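Local coordinates for BSU-2 beta-lactamase (Bacillus subtilis, PDB 6W5E), which probably hydrolyses the beta-lactam ring of penicillin-type antibiotics, as a class D serine beta-lactamase, at residues S35-D40 with K260-I265; D40-D45 with K252-D257; G48-H53 with Q59-N64; R65-Q70 with V241-D246; L173-F178 with L224-G229. All blocks are in the same frame, centred on the assembly; numbering follows the deposited sequence.

Interaction 1. Residues S35-D40 with K260-I265; sequences SKMNVD and KKYGLI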
# COMPACT_ATOMS: atom_id res chain seq x y z
N SER A 35 16.41 13.75 7.80
CA SER A 35 16.34 14.49 9.05
C SER A 35 16.28 15.99 8.83
O SER A 35 16.09 16.74 9.79
CB SER A 35 17.53 14.12 9.95
OG SER A 35 18.71 14.71 9.46
N LYS A 36 16.42 16.46 7.59
CA LYS A 36 16.43 17.88 7.28
C LYS A 36 15.13 18.38 6.66
O LYS A 36 15.02 19.58 6.38
CB LYS A 36 17.60 18.21 6.35
CG LYS A 36 18.96 17.99 6.97
CD LYS A 36 19.83 19.23 6.84
CE LYS A 36 21.23 18.99 7.40
NZ LYS A 36 22.27 19.00 6.33
N MET A 37 14.13 17.52 6.46
CA MET A 37 12.96 17.85 5.66
C MET A 37 11.90 18.59 6.47
O MET A 37 11.88 18.58 7.70
CB MET A 37 12.30 16.60 5.10
CG MET A 37 13.20 15.66 4.37
SD MET A 37 12.27 14.15 4.04
CE MET A 37 10.92 14.75 3.02
N ASN A 38 10.96 19.20 5.74
CA ASN A 38 9.74 19.74 6.31
C ASN A 38 8.63 19.59 5.28
O ASN A 38 8.84 19.90 4.11
CB ASN A 38 9.91 21.22 6.66
CG ASN A 38 8.75 21.76 7.45
OD1 ASN A 38 7.70 22.07 6.89
ND2 ASN A 38 8.93 21.88 8.77
N VAL A 39 7.46 19.11 5.72
CA VAL A 39 6.33 18.90 4.81
C VAL A 39 5.06 19.55 5.34
O VAL A 39 3.96 19.23 4.87
CB VAL A 39 6.11 17.40 4.48
CG1 VAL A 39 7.38 16.79 3.89
CG2 VAL A 39 5.66 16.63 5.72
N ASP A 40 5.19 20.47 6.31
CA ASP A 40 4.01 21.09 6.93
C ASP A 40 3.03 21.60 5.90
O ASP A 40 1.81 21.43 6.05
CB ASP A 40 4.43 22.28 7.79
CG ASP A 40 5.12 21.90 9.07
OD1 ASP A 40 5.36 20.70 9.32
OD2 ASP A 40 5.44 22.83 9.84
N LYS A 260 8.74 15.07 -5.35
CA LYS A 260 9.27 16.01 -6.34
C LYS A 260 10.05 17.14 -5.67
O LYS A 260 11.16 17.47 -6.09
CB LYS A 260 8.13 16.57 -7.19
CG LYS A 260 7.59 15.60 -8.23
CD LYS A 260 6.43 16.21 -9.00
CE LYS A 260 6.07 15.35 -10.19
NZ LYS A 260 4.89 15.88 -10.93
N LYS A 261 9.48 17.73 -4.61
CA LYS A 261 10.14 18.83 -3.91
C LYS A 261 11.50 18.42 -3.38
O LYS A 261 12.41 19.25 -3.29
CB LYS A 261 9.29 19.27 -2.72
CG LYS A 261 8.16 20.20 -3.01
CD LYS A 261 7.47 20.50 -1.69
CE LYS A 261 6.49 21.62 -1.79
NZ LYS A 261 5.78 21.74 -0.50
N TYR A 262 11.65 17.16 -2.97
CA TYR A 262 12.88 16.68 -2.35
C TYR A 262 13.75 15.89 -3.31
O TYR A 262 14.68 15.21 -2.88
CB TYR A 262 12.59 15.95 -1.04
CG TYR A 262 12.26 16.96 0.04
CD1 TYR A 262 13.27 17.56 0.77
CD2 TYR A 262 10.95 17.37 0.27
CE1 TYR A 262 13.00 18.52 1.72
CE2 TYR A 262 10.66 18.33 1.23
CZ TYR A 262 11.69 18.90 1.95
OH TYR A 262 11.42 19.86 2.91
N GLY A 263 13.47 15.98 -4.61
CA GLY A 263 14.39 15.51 -5.63
C GLY A 263 14.44 14.01 -5.84
O GLY A 263 15.38 13.53 -6.48
N LEU A 264 13.45 13.27 -5.36
CA LEU A 264 13.41 11.82 -5.56
C LEU A 264 12.68 11.44 -6.85
O LEU A 264 13.13 10.54 -7.56
CB LEU A 264 12.78 11.14 -4.34
CG LEU A 264 13.51 11.38 -3.00
CD1 LEU A 264 12.86 10.58 -1.88
CD2 LEU A 264 14.99 11.07 -3.10
N ILE A 265 11.57 12.10 -7.15
CA ILE A 265 10.96 12.02 -8.47
C ILE A 265 11.60 13.11 -9.32
O ILE A 265 11.48 14.30 -9.01
CB ILE A 265 9.44 12.21 -8.40
CG1 ILE A 265 8.78 11.02 -7.72
CG2 ILE A 265 8.85 12.42 -9.80
CD1 ILE A 265 7.29 11.19 -7.50
O HOH W 1 6.85 21.10 2.07
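The carbonyl oxygen Asn38 O has two close neighbours: Tyr262 OH, at 2.8 Å from Asn38 O, and a water that donates to it and accepts from Lys261 NZ, at the end of helix 248-261. This helix closes in a Schellman motif: Gly263, with the positive phi that glycine tolerates best, takes the C-prime place, and Tyr262 is the first residue to leave helical angles. The ring therefore projects from the helix end across the N-terminal loop. Met37 covers one of its faces. CB and CG of Met37 run past Tyr262 CE1, each at 3.9 Å, and the bend at chi3 (61°) folds the methyl back so that Met37 CE sits 3.9 Å from the centroid of the Tyr262 ring, only 16° off the normal. This is a CH-pi contact, with the sulfur lying obliquely in a longer Met-aromatic one. A flexible, polarisable methionine suits such a curved fit, and tyrosine supplies both an apolar face and a polar end. Lys261 NZ also makes salt bridges to Asp41 and Glu42. The loop is shaped by an Asx turn, in which Asp40 N donates to Asn38 OD1 at 3.0 Å, Asp40 N reaching the oxygen from above the plane of the Asn38 carboxamide.

Interaction 2. Residues D40-D45 with K252-D257; sequences DDEFKD and KNITVD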
# COMPACT_ATOMS: atom_id res chain seq x y z
N ASP A 40 5.19 20.47 6.31
CA ASP A 40 4.01 21.09 6.93
C ASP A 40 3.03 21.60 5.90
O ASP A 40 1.81 21.43 6.05
CB ASP A 40 4.43 22.28 7.79
CG ASP A 40 5.12 21.90 9.07
OD1 ASP A 40 5.36 20.70 9.32
OD2 ASP A 40 5.44 22.83 9.84
N ASP A 41 3.52 22.27 4.85
CA ASP A 41 2.55 22.96 4.00
C ASP A 41 1.78 22.03 3.08
O ASP A 41 0.81 22.47 2.45
CB ASP A 41 3.15 24.17 3.26
CG ASP A 41 4.16 23.80 2.19
OD1 ASP A 41 4.33 22.63 1.83
OD2 ASP A 41 4.81 24.75 1.71
N GLU A 42 2.15 20.76 3.01
CA GLU A 42 1.34 19.79 2.29
C GLU A 42 0.09 19.39 3.06
O GLU A 42 -0.83 18.83 2.47
CB GLU A 42 2.15 18.52 2.02
CG GLU A 42 3.40 18.74 1.20
CD GLU A 42 3.11 19.01 -0.25
OE1 GLU A 42 2.01 18.68 -0.74
OE2 GLU A 42 4.02 19.54 -0.92
N PHE A 43 0.05 19.68 4.37
CA PHE A 43 -1.02 19.27 5.26
C PHE A 43 -1.67 20.44 5.97
O PHE A 43 -2.37 20.23 6.96
CB PHE A 43 -0.47 18.32 6.33
CG PHE A 43 0.04 17.03 5.80
CD1 PHE A 43 -0.80 15.94 5.67
CD2 PHE A 43 1.37 16.90 5.43
CE1 PHE A 43 -0.32 14.75 5.19
CE2 PHE A 43 1.85 15.72 4.94
CZ PHE A 43 1.01 14.64 4.82
N LYS A 44 -1.44 21.67 5.51
CA LYS A 44 -1.97 22.82 6.23
C LYS A 44 -3.49 22.78 6.35
O LYS A 44 -4.04 23.34 7.31
CB LYS A 44 -1.50 24.12 5.58
CG LYS A 44 -1.95 24.29 4.15
N ASP A 45 -4.17 22.11 5.42
CA ASP A 45 -5.62 22.01 5.45
C ASP A 45 -6.10 20.56 5.58
O ASP A 45 -7.27 20.27 5.33
CB ASP A 45 -6.24 22.67 4.22
CG ASP A 45 -6.20 24.19 4.29
OD1 ASP A 45 -5.16 24.79 3.93
OD2 ASP A 45 -7.21 24.79 4.72
N LYS A 252 -2.02 10.43 -2.44
CA LYS A 252 -1.03 10.21 -3.49
C LYS A 252 -0.50 11.54 -4.01
O LYS A 252 0.71 11.68 -4.21
CB LYS A 252 -1.65 9.40 -4.63
CG LYS A 252 -0.67 9.08 -5.75
CD LYS A 252 -1.34 8.29 -6.87
CE LYS A 252 -0.36 8.00 -7.98
NZ LYS A 252 -0.97 7.24 -9.11
N ASN A 253 -1.38 12.52 -4.22
CA ASN A 253 -0.92 13.81 -4.72
C ASN A 253 0.02 14.48 -3.73
O ASN A 253 1.01 15.11 -4.13
CB ASN A 253 -2.12 14.71 -5.03
CG ASN A 253 -2.90 14.24 -6.24
OD1 ASN A 253 -2.42 13.42 -7.02
ND2 ASN A 253 -4.12 14.76 -6.40
N ILE A 254 -0.27 14.37 -2.43
CA ILE A 254 0.63 14.91 -1.41
C ILE A 254 1.99 14.22 -1.50
O ILE A 254 3.04 14.88 -1.48
CB ILE A 254 0.01 14.76 -0.01
CG1 ILE A 254 -1.09 15.80 0.21
CG2 ILE A 254 1.09 14.86 1.06
CD1 ILE A 254 -1.89 15.56 1.46
N THR A 255 1.98 12.90 -1.59
CA THR A 255 3.23 12.14 -1.63
C THR A 255 4.05 12.55 -2.84
O THR A 255 5.26 12.80 -2.73
CB THR A 255 2.93 10.65 -1.70
OG1 THR A 255 2.08 10.26 -0.60
CG2 THR A 255 4.22 9.85 -1.64
N VAL A 256 3.42 12.59 -4.01
CA VAL A 256 4.14 12.96 -5.23
C VAL A 256 4.73 14.36 -5.11
O VAL A 256 5.87 14.60 -5.51
CB VAL A 256 3.24 12.78 -6.46
CG1 VAL A 256 3.86 13.42 -7.68
CG2 VAL A 256 2.98 11.28 -6.69
N ASP A 257 3.95 15.31 -4.56
CA ASP A 257 4.48 16.66 -4.37
C ASP A 257 5.73 16.64 -3.50
O ASP A 257 6.72 17.31 -3.83
CB ASP A 257 3.41 17.59 -3.82
CG ASP A 257 3.61 19.03 -4.27
OD1 ASP A 257 3.62 19.29 -5.49
OD2 ASP A 257 3.76 19.91 -3.39
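The 3-10 turn that begins at Asp40 lies against helix 248-261, where Glu42 and Phe43 meet Ile254. The turn is closed by Phe43 N bonding to Asp40 O at 3.0 Å. Ile254 supplies the apolar surface: its CG2 touches Phe43 CZ at 3.8 Å and Glu42 CB at 3.9 Å, while its CD1 reaches Glu42 O at 3.6 Å. Branching at CB lets one isoleucine serve all three, with CG2 anti to the backbone N (chi1 -76° for CG1). The acid end of Glu42, bent at chi2 (-72°), turns toward Asp257, but its firm partner is Lys261, which makes a salt bridge to OE2. Glu42 OE2 stands 2.5 Å from Asp257 OD2 in one of two conformers of the aspartate; that close approach is doubtful, though a shared proton could explain it. Phe43 also stacks on Tyr63, and both Phe43 and Ile254 touch Val244. A C-terminal helix packed over a central antiparallel sheet is typical of the serine beta-lactamase and transpeptidase fold.

Interaction 3. Residues G48-H53 with Q59-N64; sequences GTFILH and QTFVYN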
# COMPACT_ATOMS: atom_id res chain seq x y z
N GLY A 48 -3.35 14.72 8.67
CA GLY A 48 -2.61 13.66 8.01
C GLY A 48 -1.25 13.43 8.62
O GLY A 48 -0.79 14.16 9.49
N THR A 49 -0.59 12.38 8.12
CA THR A 49 0.76 12.03 8.52
C THR A 49 1.55 11.59 7.29
O THR A 49 0.99 11.12 6.30
CB THR A 49 0.75 10.95 9.62
OG1 THR A 49 2.09 10.63 10.01
CG2 THR A 49 0.06 9.69 9.13
N PHE A 50 2.87 11.79 7.35
CA PHE A 50 3.77 11.38 6.28
C PHE A 50 5.02 10.80 6.93
O PHE A 50 5.58 11.39 7.86
CB PHE A 50 4.17 12.58 5.41
CG PHE A 50 5.22 12.26 4.37
CD1 PHE A 50 4.89 11.55 3.22
CD2 PHE A 50 6.53 12.67 4.54
CE1 PHE A 50 5.84 11.27 2.28
CE2 PHE A 50 7.49 12.39 3.59
CZ PHE A 50 7.15 11.69 2.46
N ILE A 51 5.45 9.64 6.43
CA ILE A 51 6.63 8.94 6.93
C ILE A 51 7.53 8.63 5.75
O ILE A 51 7.06 8.10 4.73
CB ILE A 51 6.25 7.64 7.65
CG1 ILE A 51 5.23 7.91 8.76
CG2 ILE A 51 7.51 6.98 8.19
CD1 ILE A 51 4.37 6.73 9.08
N LEU A 52 8.83 8.93 5.88
CA LEU A 52 9.80 8.65 4.83
C LEU A 52 11.02 7.99 5.47
O LEU A 52 11.65 8.58 6.36
CB LEU A 52 10.20 9.91 4.07
CG LEU A 52 11.03 9.68 2.81
CD1 LEU A 52 10.24 8.89 1.77
CD2 LEU A 52 11.52 11.01 2.23
N HIS A 53 11.35 6.79 5.00
CA HIS A 53 12.48 6.04 5.52
C HIS A 53 13.56 5.91 4.45
O HIS A 53 13.30 5.40 3.36
CB HIS A 53 12.07 4.65 5.99
CG HIS A 53 13.21 3.83 6.51
ND1 HIS A 53 13.70 3.97 7.79
CD2 HIS A 53 13.99 2.90 5.90
CE1 HIS A 53 14.72 3.15 7.96
NE2 HIS A 53 14.92 2.49 6.83
N GLN A 59 17.30 5.84 8.42
CA GLN A 59 16.80 7.04 9.07
C GLN A 59 15.34 7.21 8.66
O GLN A 59 14.97 6.91 7.52
CB GLN A 59 17.60 8.27 8.62
CG GLN A 59 19.05 8.27 9.06
CD GLN A 59 19.21 8.67 10.51
OE1 GLN A 59 19.32 7.81 11.39
NE2 GLN A 59 19.22 9.97 10.77
N THR A 60 14.50 7.67 9.60
CA THR A 60 13.07 7.83 9.35
C THR A 60 12.63 9.23 9.75
O THR A 60 12.87 9.66 10.88
CB THR A 60 12.27 6.79 10.14
OG1 THR A 60 12.76 5.48 9.85
CG2 THR A 60 10.79 6.88 9.78
N PHE A 61 11.96 9.92 8.82
CA PHE A 61 11.30 11.19 9.07
C PHE A 61 9.81 10.95 9.24
O PHE A 61 9.20 10.20 8.47
CB PHE A 61 11.53 12.14 7.89
CG PHE A 61 10.69 13.38 7.94
CD1 PHE A 61 11.03 14.43 8.76
CD2 PHE A 61 9.55 13.51 7.15
CE1 PHE A 61 10.27 15.58 8.81
CE2 PHE A 61 8.78 14.66 7.19
CZ PHE A 61 9.14 15.69 8.03
N VAL A 62 9.22 11.59 10.25
CA VAL A 62 7.79 11.45 10.55
C VAL A 62 7.20 12.83 10.76
O VAL A 62 7.59 13.54 11.69
CB VAL A 62 7.53 10.58 11.79
CG1 VAL A 62 6.03 10.47 12.06
CG2 VAL A 62 8.16 9.20 11.64
N TYR A 63 6.24 13.21 9.91
CA TYR A 63 5.38 14.36 10.16
C TYR A 63 4.11 13.89 10.85
O TYR A 63 3.43 12.97 10.36
CB TYR A 63 5.02 15.08 8.85
CG TYR A 63 3.86 16.04 9.02
CD1 TYR A 63 4.06 17.32 9.53
CD2 TYR A 63 2.56 15.65 8.70
CE1 TYR A 63 2.98 18.20 9.72
CE2 TYR A 63 1.49 16.52 8.88
CZ TYR A 63 1.70 17.78 9.39
OH TYR A 63 0.63 18.63 9.56
N ASN A 64 3.79 14.52 11.99
CA ASN A 64 2.60 14.21 12.79
C ASN A 64 2.74 12.85 13.47
O ASN A 64 2.11 11.86 13.07
CB ASN A 64 1.30 14.35 12.00
CG ASN A 64 0.08 14.37 12.88
OD1 ASN A 64 0.14 14.01 14.06
ND2 ASN A 64 -1.05 14.78 12.32
O HOH W 2 -2.02 17.30 9.75
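The rings of Phe50 and Phe61 meet edge against edge, Phe50 CD2 lying 4.0 Å from Phe61 CE2, with the two side chains crossing at about a right angle. Over one face of the Phe61 ring is Tyr63 N. Tyr63 has Thr49 CA and Phe50 N at its ring edge and Asn64 CB over a face, while its hydroxyl shares a water with Gly48 N. Thr60 OG1 approaches the edge of the His53 imidazole, and the 2.7 Å bond between His53 ND1 and Thr60 OG1 is nearly straight at 171°. With CG anti to the backbone N (chi1 179°), the imidazole lies where its ND1 can face that hydroxyl. Behind the rings is an antiparallel hairpin, whose extended strands suit aromatic and beta-branched residues. Phe50 with Tyr63 and Leu52 with Phe61 are hydrogen-bonded pairs, each closed by two backbone bonds; Ile51 with Val62 is a non-hydrogen-bonded pair, and Ile51 CG2 touches Thr60 CG2 at 3.6 Å. Tyr63 O carries two donors: besides Phe50 N, the short side chain of Thr49 brings OG1 to it at 2.7 Å. At the far end Asn64 ND2 donates to Gly48 O at 2.9 Å, and its OD1, at the N-cap, bonds to Arg67 N of helix 65-68. Strand 59-63 is outermost in the sheet; strand 48-54 pairs on its other side with strand 236-244, and its Thr49, Ile51 and His53 face helix 172-184.

Interaction 4. Residues R65-Q70 with V241-D246; sequences RKRANQ and VTNVDD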
# COMPACT_ATOMS: atom_id res chain seq x y z
N ARG A 65 3.53 12.82 14.54
CA ARG A 65 3.82 11.58 15.24
C ARG A 65 2.56 10.97 15.85
O ARG A 65 2.39 9.74 15.86
CB ARG A 65 4.89 11.86 16.30
CG ARG A 65 5.12 10.76 17.30
CD ARG A 65 6.00 9.67 16.72
NE ARG A 65 7.15 10.20 16.00
CZ ARG A 65 8.22 9.48 15.68
NH1 ARG A 65 8.29 8.21 16.05
NH2 ARG A 65 9.22 10.03 15.01
N LYS A 66 1.67 11.81 16.39
CA LYS A 66 0.45 11.29 17.00
C LYS A 66 -0.36 10.48 15.99
O LYS A 66 -0.74 9.33 16.26
CB LYS A 66 -0.41 12.43 17.55
CG LYS A 66 -1.71 11.93 18.16
CD LYS A 66 -2.53 13.08 18.74
CE LYS A 66 -2.30 13.22 20.24
NZ LYS A 66 -3.02 14.39 20.80
N ARG A 67 -0.63 11.07 14.82
CA ARG A 67 -1.41 10.36 13.82
C ARG A 67 -0.66 9.16 13.27
O ARG A 67 -1.27 8.13 12.94
CB ARG A 67 -1.85 11.31 12.71
CG ARG A 67 -2.88 10.69 11.80
CD ARG A 67 -3.48 11.66 10.81
NE ARG A 67 -4.32 10.93 9.86
CZ ARG A 67 -5.64 10.93 9.87
NH1 ARG A 67 -6.32 11.63 10.77
NH2 ARG A 67 -6.29 10.21 8.97
N ALA A 68 0.67 9.25 13.18
CA ALA A 68 1.47 8.13 12.69
C ALA A 68 1.31 6.90 13.56
O ALA A 68 1.48 5.77 13.07
CB ALA A 68 2.94 8.53 12.60
N ASN A 69 0.95 7.07 14.83
CA ASN A 69 0.80 5.97 15.76
C ASN A 69 -0.63 5.49 15.92
O ASN A 69 -0.88 4.56 16.69
CB ASN A 69 1.40 6.34 17.12
CG ASN A 69 2.89 6.14 17.17
OD1 ASN A 69 3.39 5.06 16.83
ND2 ASN A 69 3.63 7.18 17.54
N GLN A 70 -1.59 6.10 15.22
CA GLN A 70 -2.99 5.72 15.35
C GLN A 70 -3.33 4.63 14.34
O GLN A 70 -3.20 4.84 13.13
CB GLN A 70 -3.91 6.93 15.13
CG GLN A 70 -3.79 7.97 16.20
CD GLN A 70 -4.23 7.48 17.57
OE1 GLN A 70 -5.16 6.68 17.69
NE2 GLN A 70 -3.58 7.97 18.61
N VAL A 241 4.90 6.33 3.65
CA VAL A 241 3.50 6.12 4.01
C VAL A 241 2.87 7.48 4.21
O VAL A 241 3.36 8.29 5.01
CB VAL A 241 3.37 5.29 5.31
CG1 VAL A 241 1.95 5.35 5.85
CG2 VAL A 241 3.77 3.85 5.05
N THR A 242 1.77 7.73 3.52
CA THR A 242 0.95 8.92 3.71
C THR A 242 -0.46 8.49 4.07
O THR A 242 -1.01 7.57 3.46
CB THR A 242 0.92 9.76 2.44
OG1 THR A 242 2.27 10.09 2.09
CG2 THR A 242 0.12 11.04 2.64
N ASN A 243 -1.04 9.15 5.07
CA ASN A 243 -2.38 8.82 5.53
C ASN A 243 -3.09 10.12 5.89
O ASN A 243 -2.50 10.98 6.54
CB ASN A 243 -2.29 7.88 6.75
CG ASN A 243 -3.57 7.81 7.54
OD1 ASN A 243 -3.74 8.55 8.50
ND2 ASN A 243 -4.46 6.90 7.16
N VAL A 244 -4.35 10.26 5.45
CA VAL A 244 -5.07 11.53 5.54
C VAL A 244 -6.55 11.28 5.82
O VAL A 244 -7.10 10.21 5.52
CB VAL A 244 -4.93 12.39 4.25
CG1 VAL A 244 -3.51 12.87 4.06
CG2 VAL A 244 -5.42 11.61 3.03
N ASP A 245 -7.21 12.30 6.37
CA ASP A 245 -8.67 12.34 6.49
C ASP A 245 -9.30 12.85 5.20
O ASP A 245 -10.08 13.81 5.22
CB ASP A 245 -9.08 13.17 7.72
CG ASP A 245 -8.92 14.68 7.52
OD1 ASP A 245 -7.97 15.09 6.83
OD2 ASP A 245 -9.75 15.45 8.06
N ASP A 246 -8.98 12.21 4.08
CA ASP A 246 -9.34 12.64 2.74
C ASP A 246 -9.17 11.42 1.85
O ASP A 246 -8.95 10.31 2.34
CB ASP A 246 -8.45 13.82 2.33
CG ASP A 246 -9.10 14.75 1.31
OD1 ASP A 246 -9.91 14.30 0.47
OD2 ASP A 246 -8.79 15.96 1.33
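Asn243 OD1 receives two N-H groups from Arg67: NE donates at 2.8 Å with an angle of 140° at the hydrogen, and Arg67 NH2 adds a weak bond to Asn243 OD1 at 3.1 Å. The oxygen lies at the edge of the guanidinium but tilted from its plane, and the guanidinium and amide planes stand 25° apart. Arg67 NH2 also passes 3.3 Å from Val244 C. A third donor, Gln72 NE2, bonds to the same carboxamide oxygen, so three nitrogens share one buried acceptor. Arginine suits this place because its chain, extended from CG to NE, spans from helix 65-68 to the end of strand 236-244, a middle strand of the six-stranded sheet typical of the serine beta-lactamase fold; asparagine offers a neutral oxygen that can take several donors. The far nitrogen, Arg67 NH1, is hydrogen-bonded to a malonate ion, probably from the crystallisation liquor. Further out, Gln72 NE2 also donates to Gln70 O, and Thr49 pairs with Asn243 through backbone bonds, which helps to set the position of Asn243 along the sheet. Past the strand the chain makes an inverse gamma turn centred on Asp245, whose OD1 accepts from Asp47 N.

Interaction 5. Residues L173-F178 with L224-G229; sequences LEQETF and LGWFVG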
# COMPACT_ATOMS: atom_id res chain seq x y z
N LEU A 173 2.87 3.98 11.03
CA LEU A 173 4.22 3.49 11.33
C LEU A 173 4.31 1.98 11.17
O LEU A 173 5.34 1.47 10.70
CB LEU A 173 4.64 3.93 12.74
CG LEU A 173 5.22 5.34 12.78
CD1 LEU A 173 5.30 5.89 14.20
CD2 LEU A 173 6.58 5.38 12.09
N GLU A 174 3.26 1.24 11.53
CA GLU A 174 3.26 -0.21 11.32
C GLU A 174 3.26 -0.55 9.84
O GLU A 174 3.90 -1.53 9.42
CB GLU A 174 2.07 -0.85 12.03
CG GLU A 174 2.21 -0.91 13.55
CD GLU A 174 0.96 -1.39 14.27
OE1 GLU A 174 -0.16 -1.04 13.84
OE2 GLU A 174 1.11 -2.13 15.26
N GLN A 175 2.55 0.24 9.03
CA GLN A 175 2.62 0.06 7.58
C GLN A 175 4.04 0.28 7.08
O GLN A 175 4.53 -0.48 6.23
CB GLN A 175 1.66 1.03 6.89
CG GLN A 175 0.19 0.63 6.99
CD GLN A 175 -0.40 0.22 5.65
OE1 GLN A 175 0.26 -0.40 4.82
NE2 GLN A 175 -1.66 0.55 5.43
N GLU A 176 4.73 1.32 7.59
CA GLU A 176 6.11 1.56 7.18
C GLU A 176 6.99 0.36 7.49
O GLU A 176 7.83 -0.03 6.67
CB GLU A 176 6.68 2.81 7.86
CG GLU A 176 8.06 3.24 7.32
CD GLU A 176 9.25 2.35 7.79
OE1 GLU A 176 9.16 1.75 8.88
OE2 GLU A 176 10.27 2.25 7.07
N THR A 177 6.84 -0.21 8.69
CA THR A 177 7.66 -1.33 9.09
C THR A 177 7.49 -2.49 8.14
O THR A 177 8.47 -3.09 7.67
CB THR A 177 7.29 -1.73 10.52
OG1 THR A 177 7.63 -0.64 11.38
CG2 THR A 177 8.00 -3.01 10.97
N PHE A 178 6.24 -2.80 7.80
CA PHE A 178 5.96 -3.88 6.86
C PHE A 178 6.55 -3.58 5.49
O PHE A 178 7.22 -4.43 4.89
CB PHE A 178 4.45 -4.08 6.76
CG PHE A 178 4.02 -4.94 5.61
CD1 PHE A 178 4.30 -6.30 5.60
CD2 PHE A 178 3.38 -4.39 4.52
CE1 PHE A 178 3.93 -7.09 4.53
CE2 PHE A 178 3.00 -5.17 3.45
CZ PHE A 178 3.28 -6.52 3.45
N LEU A 224 -11.07 8.72 4.53
CA LEU A 224 -9.82 8.13 4.97
C LEU A 224 -9.05 7.76 3.71
O LEU A 224 -9.62 7.16 2.79
CB LEU A 224 -10.09 6.87 5.79
CG LEU A 224 -8.89 6.02 6.17
CD1 LEU A 224 -7.92 6.82 7.03
CD2 LEU A 224 -9.37 4.78 6.91
N GLY A 225 -7.78 8.11 3.66
CA GLY A 225 -6.99 7.92 2.46
C GLY A 225 -5.56 7.54 2.79
O GLY A 225 -4.98 7.99 3.78
N TRP A 226 -4.99 6.70 1.93
CA TRP A 226 -3.62 6.23 2.08
C TRP A 226 -2.91 6.25 0.74
O TRP A 226 -3.52 6.03 -0.31
CB TRP A 226 -3.60 4.75 2.47
CG TRP A 226 -4.14 4.31 3.79
CD1 TRP A 226 -5.43 3.92 4.06
CD2 TRP A 226 -3.39 4.07 4.99
NE1 TRP A 226 -5.53 3.49 5.36
CE2 TRP A 226 -4.29 3.57 5.96
CE3 TRP A 226 -2.05 4.24 5.34
CZ2 TRP A 226 -3.89 3.24 7.25
CZ3 TRP A 226 -1.64 3.91 6.62
CH2 TRP A 226 -2.56 3.42 7.56
N PHE A 227 -1.59 6.46 0.78
CA PHE A 227 -0.72 6.11 -0.34
C PHE A 227 0.58 5.61 0.27
O PHE A 227 1.24 6.34 1.02
CB PHE A 227 -0.48 7.29 -1.28
CG PHE A 227 0.32 6.94 -2.51
CD1 PHE A 227 -0.15 6.00 -3.43
CD2 PHE A 227 1.55 7.54 -2.76
CE1 PHE A 227 0.59 5.67 -4.56
CE2 PHE A 227 2.29 7.22 -3.89
CZ PHE A 227 1.80 6.29 -4.79
N VAL A 228 0.93 4.35 0.01
CA VAL A 228 2.05 3.69 0.66
C VAL A 228 2.91 3.02 -0.40
O VAL A 228 2.41 2.57 -1.43
CB VAL A 228 1.57 2.68 1.73
CG1 VAL A 228 0.57 3.36 2.69
CG2 VAL A 228 0.93 1.45 1.11
N GLY A 229 4.20 2.95 -0.14
CA GLY A 229 5.06 2.32 -1.14
C GLY A 229 6.52 2.68 -0.94
O GLY A 229 6.97 2.89 0.19
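Gln175 leaves helix 172-184 with its CB directed at strand 225-233, and from there its chain runs onto the indole of Trp226. Gln175 CG, next to the backbone N (chi1 -75°), meets the six-membered ring first, at 3.8 Å from Trp226 CZ3. The bend at chi2 (-112°) then carries the amide across: Gln175 CD stands 4.0 Å from Trp226 CZ3, and its two branches part. Gln175 NE2 lies over one face of the indole, 3.5 Å above the plane and offset toward the rim, with Trp226 CZ3 its closest atom at 3.6 Å. Gln175 OE1 turns to Val228, whose CG2 is 4.2 Å from it. The amide and indole planes are 51° apart, so the amide neither lies flat on the ring nor stands upright to it. Here a helix rests on the central antiparallel sheet of the serine beta-lactamase fold, and tryptophan gives a broad apolar floor. Both polar ends have other partners: Gln175 NE2 is hydrogen-bonded with Thr77 OG1, and Trp226 NE1 with Thr73 O. Thr77 is two residues before Lys79, the carboxylated lysine, within the segment that carries the SxxK motif of the family. A buried amide nitrogen over an aromatic face thus has a hydrogen-bond partner in Thr77, and the NH2 group's partial positive charge may be mildly favourable over the indole face.

How the interactions relate
The five contacts lie in or around one six-stranded antiparallel sheet. Interactions 1 and 2 gather on helix 248-261, their centres 11 Å apart, and join at the Lys261 salt bridges, 2.9 Å from Lys261 NZ to Glu42 OE2. Interaction 3 bears on both through Tyr63, which packs against Val39, Asp40 and Phe43. It passes to interaction 4 by the backbone pairing of strands 48-54 and 236-244, centres 9 Å apart, and interaction 4 passes in the same way to interaction 5, again 9 Å. Interaction 5 is linked through Thr77 to the segment bearing carboxylated Lys79; the centre of interaction 1 lies about 18 Å from that of interaction 5.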